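Long-range contacts in (S)-imine reductase (Streptomyces sp. GF3546, PDB 4OQY), which acts as an S-selective imine reductase that binds NADPH and probably uses it as the hydride donor for its substrates: residues B[87-92]-B[110-115]; B[19-24]-B[150-155]; B[262-267]-B[279-284]; B[185-190]-B[199-204]; B[243-248]-B[257-262]. All coordinates share one frame; numbering follows the deposited sequence.

Contact 1 (B[87-92]-B[110-115])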
# COMPACT_ATOMS: atom_id res chain seq x y z
N LYS B 87 -0.95 21.93 -34.46
CA LYS B 87 -0.12 21.08 -33.60
C LYS B 87 -0.93 20.05 -32.84
O LYS B 87 -2.13 20.22 -32.59
CB LYS B 87 0.69 21.92 -32.61
CG LYS B 87 1.54 23.02 -33.22
CD LYS B 87 2.63 22.48 -34.15
CE LYS B 87 2.90 23.46 -35.28
NZ LYS B 87 4.14 23.14 -36.01
N VAL B 88 -0.25 18.99 -32.45
CA VAL B 88 -0.78 17.97 -31.57
C VAL B 88 0.07 18.02 -30.32
O VAL B 88 1.27 17.73 -30.35
CB VAL B 88 -0.72 16.57 -32.19
CG1 VAL B 88 -1.18 15.52 -31.20
CG2 VAL B 88 -1.57 16.51 -33.46
N ILE B 89 -0.54 18.42 -29.22
CA ILE B 89 0.16 18.48 -27.95
C ILE B 89 -0.07 17.19 -27.18
O ILE B 89 -1.19 16.89 -26.78
CB ILE B 89 -0.35 19.65 -27.13
CG1 ILE B 89 -0.14 20.94 -27.91
CG2 ILE B 89 0.38 19.71 -25.80
CD1 ILE B 89 -0.93 22.10 -27.37
N ALA B 90 0.99 16.43 -26.99
CA ALA B 90 0.97 15.25 -26.13
C ALA B 90 1.47 15.71 -24.78
O ALA B 90 2.67 15.79 -24.53
CB ALA B 90 1.85 14.16 -26.72
N ASN B 91 0.52 16.14 -23.94
CA ASN B 91 0.82 16.70 -22.64
C ASN B 91 0.99 15.61 -21.58
O ASN B 91 0.01 15.04 -21.11
CB ASN B 91 -0.29 17.65 -22.24
CG ASN B 91 0.05 18.45 -21.02
OD1 ASN B 91 1.05 18.19 -20.36
ND2 ASN B 91 -0.75 19.45 -20.74
N LEU B 92 2.26 15.30 -21.26
CA LEU B 92 2.61 14.24 -20.31
C LEU B 92 2.93 14.81 -18.94
O LEU B 92 3.52 14.12 -18.10
CB LEU B 92 3.80 13.40 -20.85
CG LEU B 92 3.74 12.79 -22.27
CD1 LEU B 92 4.67 11.59 -22.40
CD2 LEU B 92 2.36 12.41 -22.76
N HIS B 110 -7.04 27.51 -29.93
CA HIS B 110 -5.88 28.00 -30.67
C HIS B 110 -5.43 27.06 -31.78
O HIS B 110 -4.34 27.19 -32.30
CB HIS B 110 -4.74 28.30 -29.71
CG HIS B 110 -5.11 29.31 -28.69
ND1 HIS B 110 -5.32 30.64 -29.00
CD2 HIS B 110 -5.36 29.18 -27.37
CE1 HIS B 110 -5.67 31.29 -27.90
NE2 HIS B 110 -5.71 30.42 -26.90
N GLY B 111 -6.31 26.14 -32.17
CA GLY B 111 -6.13 25.35 -33.37
C GLY B 111 -5.26 24.12 -33.20
O GLY B 111 -4.76 23.61 -34.18
N ALA B 112 -5.06 23.67 -31.95
CA ALA B 112 -4.24 22.49 -31.65
C ALA B 112 -5.12 21.41 -31.04
O ALA B 112 -6.18 21.71 -30.48
CB ALA B 112 -3.12 22.85 -30.68
N LYS B 113 -4.68 20.17 -31.19
CA LYS B 113 -5.29 18.98 -30.57
C LYS B 113 -4.50 18.63 -29.33
O LYS B 113 -3.30 18.87 -29.27
CB LYS B 113 -5.18 17.79 -31.52
CG LYS B 113 -5.70 18.05 -32.92
CD LYS B 113 -7.20 18.20 -32.89
CE LYS B 113 -7.77 18.34 -34.28
NZ LYS B 113 -9.24 18.42 -34.14
N HIS B 114 -5.15 18.03 -28.35
CA HIS B 114 -4.52 17.75 -27.08
C HIS B 114 -4.71 16.30 -26.73
O HIS B 114 -5.84 15.82 -26.70
CB HIS B 114 -5.16 18.59 -26.03
CG HIS B 114 -4.59 18.44 -24.66
ND1 HIS B 114 -5.05 17.52 -23.75
CD2 HIS B 114 -3.66 19.18 -24.02
CE1 HIS B 114 -4.40 17.68 -22.61
NE2 HIS B 114 -3.56 18.68 -22.74
N LEU B 115 -3.60 15.62 -26.48
CA LEU B 115 -3.58 14.26 -25.93
C LEU B 115 -3.05 14.32 -24.51
O LEU B 115 -1.95 14.83 -24.26
CB LEU B 115 -2.68 13.30 -26.74
CG LEU B 115 -3.10 12.95 -28.17
CD1 LEU B 115 -2.03 12.10 -28.85
CD2 LEU B 115 -4.45 12.24 -28.23
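I89 and H114 lie side by side on one face of a parallel strand pair, while V88 and L115 share the other face. Strands 88-91 and 113-119 are the two beta arms of a beta-alpha-beta unit in the Rossmann-type NADPH-binding domain. Helix 97-109 makes the link, and G111, with positive phi, closes that helix in a Schellman motif.

On the first face the CG1 branch of I89 lies beside its own backbone N (chi1 -59°). Its CD1 ends 4.0 Å from A112 CB. H114 CG is anti to its backbone N instead. The H114 ring comes near N91, where NE2 stops 3.5 Å from N91 CB. The two side chains cross obliquely, and the amide and ring planes stand 80° apart, so the groups are not stacked. Y70 of helix 70-77 touches both, and the N91 side chain is about 6 Å from that of L67, which binds NADPH. The polar end of N91 turns to S93, whose OG is hydrogen-bonded to N91 OD1.

On the second face V88 CG1 meets L115 CD1 at 4.2 Å. K113 starts beside V88, but its chain bends at chi2 and leads away. V141, H145 and L149 of helix 139-149 pack over this face.

The backbone ladder is regular at first. K113 N bonds to K87 O at 2.9 Å. I89 both gives and takes: its N bonds to K113 O, and its O receives L115 N at 2.7 Å. The last rung is the most bent, with N91 N 2.8 Å from L115 O and an N-H...O angle of 142°.

Contact 2 (B[19-24]-B[150-155])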
# COMPACT_ATOMS: atom_id res chain seq x y z
N VAL B 19 13.84 12.16 -24.71
CA VAL B 19 14.66 12.57 -25.85
C VAL B 19 15.66 11.45 -26.17
O VAL B 19 15.76 11.04 -27.31
CB VAL B 19 15.37 13.93 -25.61
CG1 VAL B 19 16.33 14.23 -26.76
CG2 VAL B 19 14.36 15.07 -25.47
N ASN B 20 16.35 10.94 -25.14
CA ASN B 20 17.38 9.89 -25.34
C ASN B 20 16.77 8.67 -25.99
O ASN B 20 17.35 8.09 -26.89
CB ASN B 20 18.03 9.49 -24.02
CG ASN B 20 19.09 10.49 -23.57
OD1 ASN B 20 19.07 10.96 -22.43
ND2 ASN B 20 20.04 10.79 -24.45
N THR B 21 15.59 8.31 -25.52
CA THR B 21 14.88 7.18 -26.06
C THR B 21 14.45 7.39 -27.52
O THR B 21 14.58 6.48 -28.37
CB THR B 21 13.67 6.83 -25.18
OG1 THR B 21 14.16 6.40 -23.90
CG2 THR B 21 12.86 5.72 -25.81
N PHE B 22 13.95 8.59 -27.83
CA PHE B 22 13.61 8.93 -29.22
C PHE B 22 14.84 8.85 -30.14
O PHE B 22 14.79 8.29 -31.25
CB PHE B 22 12.99 10.35 -29.30
CG PHE B 22 11.50 10.41 -29.01
CD1 PHE B 22 10.62 9.52 -29.59
CD2 PHE B 22 10.98 11.45 -28.24
CE1 PHE B 22 9.27 9.59 -29.34
CE2 PHE B 22 9.61 11.54 -28.00
CZ PHE B 22 8.76 10.61 -28.56
N LEU B 23 15.96 9.40 -29.67
CA LEU B 23 17.20 9.38 -30.43
C LEU B 23 17.75 7.96 -30.59
O LEU B 23 18.16 7.60 -31.68
CB LEU B 23 18.26 10.24 -29.75
CG LEU B 23 18.00 11.73 -29.76
CD1 LEU B 23 19.03 12.41 -28.90
CD2 LEU B 23 18.03 12.27 -31.19
N ASP B 24 17.72 7.17 -29.53
CA ASP B 24 18.12 5.74 -29.59
C ASP B 24 17.40 4.99 -30.68
O ASP B 24 17.94 4.05 -31.27
CB ASP B 24 17.81 5.03 -28.27
CG ASP B 24 18.74 5.46 -27.13
OD1 ASP B 24 19.74 6.16 -27.37
OD2 ASP B 24 18.47 5.09 -25.97
N LYS B 150 4.57 5.20 -28.92
CA LYS B 150 4.97 3.86 -28.48
C LYS B 150 6.46 3.68 -28.30
O LYS B 150 6.90 2.69 -27.71
CB LYS B 150 4.53 2.81 -29.49
CG LYS B 150 3.12 2.32 -29.35
CD LYS B 150 2.82 1.50 -30.62
CE LYS B 150 4.07 1.17 -31.44
NZ LYS B 150 3.86 0.42 -32.72
N VAL B 151 7.23 4.59 -28.87
CA VAL B 151 8.68 4.48 -28.72
C VAL B 151 9.02 4.73 -27.25
O VAL B 151 9.93 4.13 -26.70
CB VAL B 151 9.41 5.44 -29.67
CG1 VAL B 151 10.89 5.42 -29.39
CG2 VAL B 151 9.15 5.07 -31.12
N LEU B 152 8.26 5.60 -26.58
CA LEU B 152 8.56 5.90 -25.19
C LEU B 152 8.13 4.78 -24.24
O LEU B 152 8.86 4.40 -23.31
CB LEU B 152 7.89 7.23 -24.79
CG LEU B 152 8.30 8.46 -25.60
CD1 LEU B 152 7.58 9.70 -25.10
CD2 LEU B 152 9.80 8.68 -25.54
N THR B 153 6.91 4.31 -24.44
CA THR B 153 6.29 3.32 -23.56
C THR B 153 5.19 2.67 -24.40
O THR B 153 4.80 3.21 -25.43
CB THR B 153 5.60 3.98 -22.31
OG1 THR B 153 4.48 4.79 -22.71
CG2 THR B 153 6.54 4.85 -21.46
N ASN B 154 4.63 1.57 -23.93
CA ASN B 154 3.33 1.15 -24.44
C ASN B 154 2.36 2.35 -24.27
O ASN B 154 2.49 3.14 -23.32
CB ASN B 154 2.85 -0.11 -23.68
CG ASN B 154 1.41 -0.54 -24.02
OD1 ASN B 154 1.20 -1.42 -24.86
ND2 ASN B 154 0.41 0.06 -23.36
N ALA B 155 1.43 2.49 -25.21
CA ALA B 155 0.50 3.62 -25.24
C ALA B 155 -0.89 3.05 -25.04
O ALA B 155 -1.41 2.36 -25.91
CB ALA B 155 0.61 4.32 -26.58
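T21 is the first residue of segment 19-24 to touch segment 150-155. Its OG1 lies beside the backbone N (chi1 -65°), which leaves CG2 anti to that N. CG2 is 3.5 Å from V151 O. The same methyl meets V151 CG1 at 4.1 Å, the two side chains sliding past each other in opposite directions. T21 OG1 is hydrogen-bonded to A17 O, one turn back in the helix, so the methyl is what T21 offers to the contact.

F22 comes next, and its ring meets both L152 and V151. Its CG sits beside its own backbone N (chi1 -83°). L152 CD2 stands over the middle of one ring face, 3.7 Å from the centroid and 12° off the ring normal, a CH-pi contact. F22 CZ is also 3.7 Å from L152 CG. V151 CG1 approaches the ring obliquely, 4.1 Å from F22 CD1. An alanine in place of F22 would probably leave L152 without the ring it lies over and open a gap between the helix and the 150-152 turn.

No hydrogen bond crosses the contact. It joins helix 13-24, which follows the glycine-rich NADPH-binding loop of the Rossmann fold, to the turn between helix 139-149 and edge strand 154-157. F22 also packs on V6 and V8 of strand 6-9 and on V29 of strand 29-32. V151 touches N25 and H27 just beyond the helix, and T21 touches I126.

Contact 3 (B[262-267]-B[279-284])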
# COMPACT_ATOMS: atom_id res chain seq x y z
N ALA B 262 -9.33 4.29 10.33
CA ALA B 262 -10.37 3.92 11.30
C ALA B 262 -11.69 4.65 11.07
O ALA B 262 -12.76 4.09 11.25
CB ALA B 262 -9.88 4.18 12.71
N GLU B 263 -11.58 5.91 10.68
CA GLU B 263 -12.75 6.76 10.41
C GLU B 263 -13.58 6.21 9.27
O GLU B 263 -14.82 6.20 9.30
CB GLU B 263 -12.26 8.14 9.99
CG GLU B 263 -12.03 9.06 11.17
CD GLU B 263 -13.31 9.77 11.52
OE1 GLU B 263 -13.75 10.67 10.77
OE2 GLU B 263 -13.88 9.41 12.56
N ILE B 264 -12.87 5.72 8.26
CA ILE B 264 -13.53 5.09 7.13
C ILE B 264 -14.21 3.77 7.52
O ILE B 264 -15.38 3.59 7.21
CB ILE B 264 -12.55 4.93 5.96
CG1 ILE B 264 -12.19 6.33 5.43
CG2 ILE B 264 -13.16 4.05 4.87
CD1 ILE B 264 -10.84 6.37 4.71
N PHE B 265 -13.50 2.86 8.17
CA PHE B 265 -14.14 1.66 8.73
C PHE B 265 -15.30 2.01 9.66
O PHE B 265 -16.35 1.41 9.58
CB PHE B 265 -13.14 0.79 9.45
CG PHE B 265 -12.37 -0.10 8.51
CD1 PHE B 265 -11.31 0.41 7.79
CD2 PHE B 265 -12.76 -1.41 8.31
CE1 PHE B 265 -10.58 -0.42 6.91
CE2 PHE B 265 -12.04 -2.23 7.43
CZ PHE B 265 -10.99 -1.71 6.71
N LYS B 266 -15.10 2.99 10.53
CA LYS B 266 -16.22 3.44 11.40
C LYS B 266 -17.47 3.83 10.58
O LYS B 266 -18.60 3.46 10.93
CB LYS B 266 -15.74 4.58 12.31
CG LYS B 266 -16.81 5.18 13.20
CD LYS B 266 -16.35 6.33 14.08
CE LYS B 266 -15.88 7.51 13.24
NZ LYS B 266 -16.57 8.80 13.59
N ALA B 267 -17.30 4.58 9.50
CA ALA B 267 -18.46 5.02 8.75
C ALA B 267 -19.18 3.85 8.12
O ALA B 267 -20.39 3.84 8.02
CB ALA B 267 -18.07 6.05 7.70
N SER B 279 -15.58 -4.83 0.31
CA SER B 279 -15.76 -3.98 -0.82
C SER B 279 -16.92 -3.01 -0.61
O SER B 279 -17.03 -2.06 -1.37
CB SER B 279 -16.02 -4.81 -2.06
OG SER B 279 -17.26 -5.47 -1.97
N SER B 280 -17.78 -3.24 0.39
CA SER B 280 -18.84 -2.27 0.73
C SER B 280 -18.24 -0.90 1.06
O SER B 280 -18.92 0.14 1.00
CB SER B 280 -19.71 -2.81 1.88
OG SER B 280 -19.01 -2.82 3.11
N LEU B 281 -16.94 -0.88 1.37
CA LEU B 281 -16.24 0.37 1.64
C LEU B 281 -16.19 1.30 0.42
O LEU B 281 -16.07 2.50 0.59
CB LEU B 281 -14.84 0.11 2.20
CG LEU B 281 -14.81 -0.45 3.63
CD1 LEU B 281 -13.44 -0.97 4.00
CD2 LEU B 281 -15.30 0.60 4.61
N ILE B 282 -16.29 0.74 -0.78
CA ILE B 282 -16.37 1.56 -1.99
C ILE B 282 -17.58 2.49 -1.90
O ILE B 282 -17.47 3.68 -2.22
CB ILE B 282 -16.45 0.70 -3.27
CG1 ILE B 282 -15.18 -0.17 -3.42
CG2 ILE B 282 -16.58 1.58 -4.50
CD1 ILE B 282 -15.29 -1.26 -4.45
N GLU B 283 -18.70 1.97 -1.40
CA GLU B 283 -19.93 2.78 -1.17
C GLU B 283 -19.72 3.90 -0.18
O GLU B 283 -20.21 5.01 -0.36
CB GLU B 283 -21.09 1.94 -0.62
CG GLU B 283 -21.46 0.71 -1.41
CD GLU B 283 -21.64 1.02 -2.87
OE1 GLU B 283 -22.42 1.94 -3.19
OE2 GLU B 283 -20.99 0.33 -3.70
N VAL B 284 -19.01 3.60 0.90
CA VAL B 284 -18.69 4.60 1.89
C VAL B 284 -17.84 5.71 1.28
O VAL B 284 -18.00 6.88 1.60
CB VAL B 284 -17.91 3.97 3.05
CG1 VAL B 284 -17.53 5.02 4.08
CG2 VAL B 284 -18.71 2.83 3.67
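L281 fits its two methyls onto I264 and F265, and has more surface buried by this contact than any other residue here. Its CG lies beside the backbone N (chi1 -70°). From there CD1 goes to the F265 ring and CD2 to I264. CD1 sits over one ring face, offset toward the rim, 3.7 Å from F265 CZ. It is 4.0 Å from the ring centroid and 22° off the normal, a CH-pi contact in which the two side chains cross at about a right angle. CD2 is 4.1 Å from I264 CG2 and 4.0 Å from I264 O.

The contact sets the short helix 281-285, close to the C-terminal end of the chain, against helix 256-270 of the reductive aminase-like C-terminal domain. This helical domain pairs with its copy in the dimer. L181 of the second subunit packs on I264, F265 and L281 together. L234 of helix 234-251 touches F265 and L281 from within the same chain. An alanine in place of L281 would lack both methyls, and would probably leave a gap between the F265 ring and I264 CG2.

V284 is the second large contributor. Its CG1 is anti to the backbone N (chi1 178°) and points across to helix 256-270. That methyl meets A267 CB at 3.8 Å and I264 O at 4.1 Å.

Contact 4 (B[185-190]-B[199-204])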
# COMPACT_ATOMS: atom_id res chain seq x y z
N GLN B 185 5.06 4.92 8.21
CA GLN B 185 4.35 4.85 9.48
C GLN B 185 4.85 3.65 10.27
O GLN B 185 5.06 3.73 11.46
CB GLN B 185 2.82 4.76 9.21
CG GLN B 185 1.93 4.74 10.45
CD GLN B 185 1.73 6.11 11.09
OE1 GLN B 185 1.60 7.12 10.40
NE2 GLN B 185 1.73 6.14 12.40
N THR B 186 5.06 2.54 9.57
CA THR B 186 5.54 1.35 10.18
C THR B 186 6.97 1.52 10.71
O THR B 186 7.33 0.98 11.76
CB THR B 186 5.50 0.24 9.10
OG1 THR B 186 4.16 -0.28 9.00
CG2 THR B 186 6.43 -0.83 9.39
N LEU B 187 7.79 2.27 9.98
CA LEU B 187 9.17 2.46 10.39
C LEU B 187 9.20 3.36 11.63
O LEU B 187 9.97 3.13 12.56
CB LEU B 187 10.01 3.03 9.24
CG LEU B 187 10.18 2.13 7.99
CD1 LEU B 187 11.01 2.87 6.94
CD2 LEU B 187 10.82 0.78 8.31
N ALA B 188 8.31 4.35 11.67
CA ALA B 188 8.12 5.18 12.85
C ALA B 188 7.69 4.33 14.04
O ALA B 188 8.28 4.42 15.11
CB ALA B 188 7.09 6.27 12.58
N LEU B 189 6.66 3.51 13.85
CA LEU B 189 6.18 2.61 14.89
C LEU B 189 7.30 1.69 15.38
O LEU B 189 7.47 1.49 16.58
CB LEU B 189 4.98 1.77 14.40
CG LEU B 189 4.47 0.68 15.35
CD1 LEU B 189 3.78 1.31 16.55
CD2 LEU B 189 3.54 -0.30 14.64
N GLY B 190 8.07 1.13 14.46
CA GLY B 190 9.21 0.30 14.84
C GLY B 190 10.17 1.03 15.76
O GLY B 190 10.55 0.53 16.83
N GLU B 199 16.74 -2.60 10.65
CA GLU B 199 16.31 -3.95 11.01
C GLU B 199 14.87 -4.22 10.54
O GLU B 199 14.55 -5.32 10.09
CB GLU B 199 16.43 -4.15 12.52
CG GLU B 199 15.89 -5.49 13.02
CD GLU B 199 16.25 -5.76 14.47
OE1 GLU B 199 17.22 -5.17 14.99
OE2 GLU B 199 15.57 -6.61 15.09
N LEU B 200 13.99 -3.23 10.63
CA LEU B 200 12.60 -3.42 10.19
C LEU B 200 12.42 -3.29 8.67
O LEU B 200 11.48 -3.86 8.10
CB LEU B 200 11.69 -2.40 10.88
CG LEU B 200 10.18 -2.58 10.75
CD1 LEU B 200 9.70 -3.92 11.27
CD2 LEU B 200 9.51 -1.45 11.52
N LEU B 201 13.33 -2.57 8.02
CA LEU B 201 13.22 -2.26 6.58
C LEU B 201 12.87 -3.46 5.67
O LEU B 201 11.90 -3.37 4.92
CB LEU B 201 14.49 -1.55 6.06
CG LEU B 201 14.27 -0.66 4.84
CD1 LEU B 201 13.47 0.59 5.21
CD2 LEU B 201 15.59 -0.27 4.18
N PRO B 202 13.63 -4.57 5.74
CA PRO B 202 13.27 -5.72 4.90
C PRO B 202 11.86 -6.25 5.17
O PRO B 202 11.15 -6.61 4.24
CB PRO B 202 14.33 -6.77 5.26
CG PRO B 202 14.91 -6.33 6.55
CD PRO B 202 14.84 -4.84 6.53
N TYR B 203 11.43 -6.26 6.43
CA TYR B 203 10.06 -6.67 6.75
C TYR B 203 9.00 -5.74 6.16
O TYR B 203 8.03 -6.19 5.53
CB TYR B 203 9.87 -6.78 8.27
CG TYR B 203 10.63 -7.93 8.85
CD1 TYR B 203 10.10 -9.22 8.82
CD2 TYR B 203 11.89 -7.76 9.42
CE1 TYR B 203 10.79 -10.29 9.34
CE2 TYR B 203 12.60 -8.83 9.95
CZ TYR B 203 12.04 -10.10 9.90
OH TYR B 203 12.70 -11.17 10.43
N ALA B 204 9.18 -4.44 6.39
CA ALA B 204 8.24 -3.43 5.86
C ALA B 204 8.15 -3.55 4.33
O ALA B 204 7.08 -3.41 3.74
CB ALA B 204 8.65 -2.02 6.29
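L200 reaches across from helix 197-207 to L187, T186 and G190 of helix 163-192. Its CB already lies 4.2 Å from L187 CD2. CG is anti to the backbone N (chi1 -169°), which sets it on the side of the facing helix. At the tip, CD2 then rests 3.3 Å from T186 O. It is also 3.8 Å from T186 CG2 and 3.8 Å from G190 CA. A CB on G190 would collide with this methyl, so the glycine makes room for L200.

Beside L200, L187 CD1 meets L201 CD1 at 3.8 Å. A204 CB fills the next place, 4.0 Å from T186 CG2 and 4.1 Å from L187 CD2. The two segments run roughly antiparallel, at 144°, in the C-terminal domain. This hairpin also faces the dimer partner: Y168 of the second subunit packs on L200, and A171 of the second subunit on T186.

No hydrogen bond links the segments. T186 O already accepts G190 N within its own helix, and T186 OG1 turns to S182 O in a weak bond. Aliphatic groups meet each other and the T186 carbonyl, so the contact rests on fit of shape.

Contact 5 (B[243-248]-B[257-262])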
# COMPACT_ATOMS: atom_id res chain seq x y z
N HIS B 243 -7.21 -2.26 16.52
CA HIS B 243 -5.93 -2.67 17.09
C HIS B 243 -4.75 -1.88 16.48
O HIS B 243 -3.83 -1.48 17.20
CB HIS B 243 -5.68 -4.18 16.89
CG HIS B 243 -6.55 -5.05 17.74
ND1 HIS B 243 -7.33 -4.55 18.76
CD2 HIS B 243 -6.73 -6.39 17.76
CE1 HIS B 243 -7.97 -5.54 19.36
NE2 HIS B 243 -7.63 -6.67 18.77
N VAL B 244 -4.77 -1.70 15.16
CA VAL B 244 -3.77 -0.87 14.48
C VAL B 244 -3.77 0.56 15.06
O VAL B 244 -2.73 1.09 15.44
CB VAL B 244 -4.01 -0.85 12.94
CG1 VAL B 244 -3.16 0.23 12.28
CG2 VAL B 244 -3.68 -2.21 12.31
N LEU B 245 -4.93 1.18 15.14
CA LEU B 245 -5.01 2.54 15.69
C LEU B 245 -4.41 2.62 17.11
O LEU B 245 -3.58 3.48 17.39
CB LEU B 245 -6.47 3.05 15.65
CG LEU B 245 -6.65 4.46 16.24
CD1 LEU B 245 -5.78 5.46 15.49
CD2 LEU B 245 -8.10 4.90 16.27
N HIS B 246 -4.80 1.70 17.99
CA HIS B 246 -4.36 1.76 19.35
C HIS B 246 -2.88 1.49 19.45
O HIS B 246 -2.22 2.06 20.28
CB HIS B 246 -5.16 0.79 20.20
CG HIS B 246 -6.59 1.18 20.39
ND1 HIS B 246 -7.58 0.27 20.65
CD2 HIS B 246 -7.21 2.38 20.29
CE1 HIS B 246 -8.74 0.89 20.75
NE2 HIS B 246 -8.54 2.17 20.54
N THR B 247 -2.36 0.62 18.60
CA THR B 247 -0.91 0.37 18.58
C THR B 247 -0.12 1.64 18.32
O THR B 247 0.84 1.93 19.03
CB THR B 247 -0.60 -0.69 17.51
OG1 THR B 247 -1.29 -1.90 17.85
CG2 THR B 247 0.89 -0.95 17.42
N HIS B 248 -0.52 2.40 17.30
CA HIS B 248 0.14 3.67 17.02
C HIS B 248 -0.07 4.73 18.10
O HIS B 248 0.86 5.46 18.44
CB HIS B 248 -0.25 4.21 15.65
CG HIS B 248 0.20 3.34 14.53
ND1 HIS B 248 1.50 3.35 14.05
CD2 HIS B 248 -0.44 2.37 13.84
CE1 HIS B 248 1.62 2.44 13.10
NE2 HIS B 248 0.46 1.84 12.94
N LEU B 257 -2.70 9.11 9.89
CA LEU B 257 -3.02 8.10 8.93
C LEU B 257 -3.88 6.93 9.47
O LEU B 257 -4.94 6.64 8.93
CB LEU B 257 -1.73 7.59 8.27
CG LEU B 257 -1.94 6.61 7.13
CD1 LEU B 257 -2.65 7.29 5.97
CD2 LEU B 257 -0.58 6.06 6.71
N PRO B 258 -3.43 6.24 10.53
CA PRO B 258 -4.32 5.20 11.04
C PRO B 258 -5.68 5.75 11.55
O PRO B 258 -6.67 5.04 11.51
CB PRO B 258 -3.54 4.56 12.18
CG PRO B 258 -2.43 5.48 12.50
CD PRO B 258 -2.19 6.36 11.31
N ALA B 259 -5.75 6.99 12.02
CA ALA B 259 -7.05 7.52 12.43
C ALA B 259 -7.97 7.65 11.24
O ALA B 259 -9.17 7.38 11.35
CB ALA B 259 -6.90 8.83 13.19
N ALA B 260 -7.42 8.05 10.09
CA ALA B 260 -8.21 8.20 8.88
C ALA B 260 -8.72 6.87 8.40
O ALA B 260 -9.85 6.75 7.97
CB ALA B 260 -7.42 8.91 7.79
N VAL B 261 -7.87 5.83 8.45
CA VAL B 261 -8.33 4.51 8.12
C VAL B 261 -9.46 4.04 9.04
O VAL B 261 -10.45 3.47 8.59
CB VAL B 261 -7.13 3.52 8.19
CG1 VAL B 261 -7.61 2.10 8.05
CG2 VAL B 261 -6.10 3.90 7.13
N ALA B 262 -9.33 4.29 10.33
CA ALA B 262 -10.37 3.92 11.30
C ALA B 262 -11.69 4.65 11.07
O ALA B 262 -12.76 4.09 11.25
CB ALA B 262 -9.88 4.18 12.71
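L245 has CG anti to the backbone N (chi1 179°), which sets CG on the side of the facing helix, and CD1 and CD2 then reach P258, A259 and A262. H248 has CG beside its own N instead (chi1 -65°), and its ring lies against P258. The two segments belong to helices 234-251 and 256-270, an antiparallel helical hairpin in the C-terminal domain. The segment axes run at 157° and come within 9.1 Å of each other. The backbones are nearest at L245 and P258, whose CA atoms are 5.4 Å apart.

L245 CD1 lies over the start of the second helix, 3.8 Å from A259 N and 4.1 Å from P258 CB. L245 CD2 takes A262 CB at 4.0 Å. V244 CG1 meets P258 CB at 4.3 Å and lies in plane at the edge of the H248 ring. The ring is held at its far end as well, since H248 NE2 is hydrogen-bonded to T174 OG1 of the second subunit. The hairpin thus touches the dimer partner, and Q170 of the second subunit packs on V244.

H248 and P258 cross at about a right angle, with H248 CD2 3.9 Å from P258 CG.

In the fold
Contacts 1 and 2 lie in the N-terminal NADPH-binding domain, with centres 18 Å apart, and both reach the same sheet. Along the chain, contact 1 is nested inside the loop that contact 2 closes. Contacts 4, 5 and 3 follow in series in the C-terminal domain. Contacts 3 and 5 share helix 256-270 and A262. Q185 and L189 of contact 4 meet T247, H248 and P258 of contact 5. The two groups are 37 to 45 Å apart between centres, joined by long helix 163-192. Contacts 3, 4 and 5 all touch the second subunit, and a bound NADPH lies about 10 Å from the V244 side chain, consistent with a cofactor site between subunits.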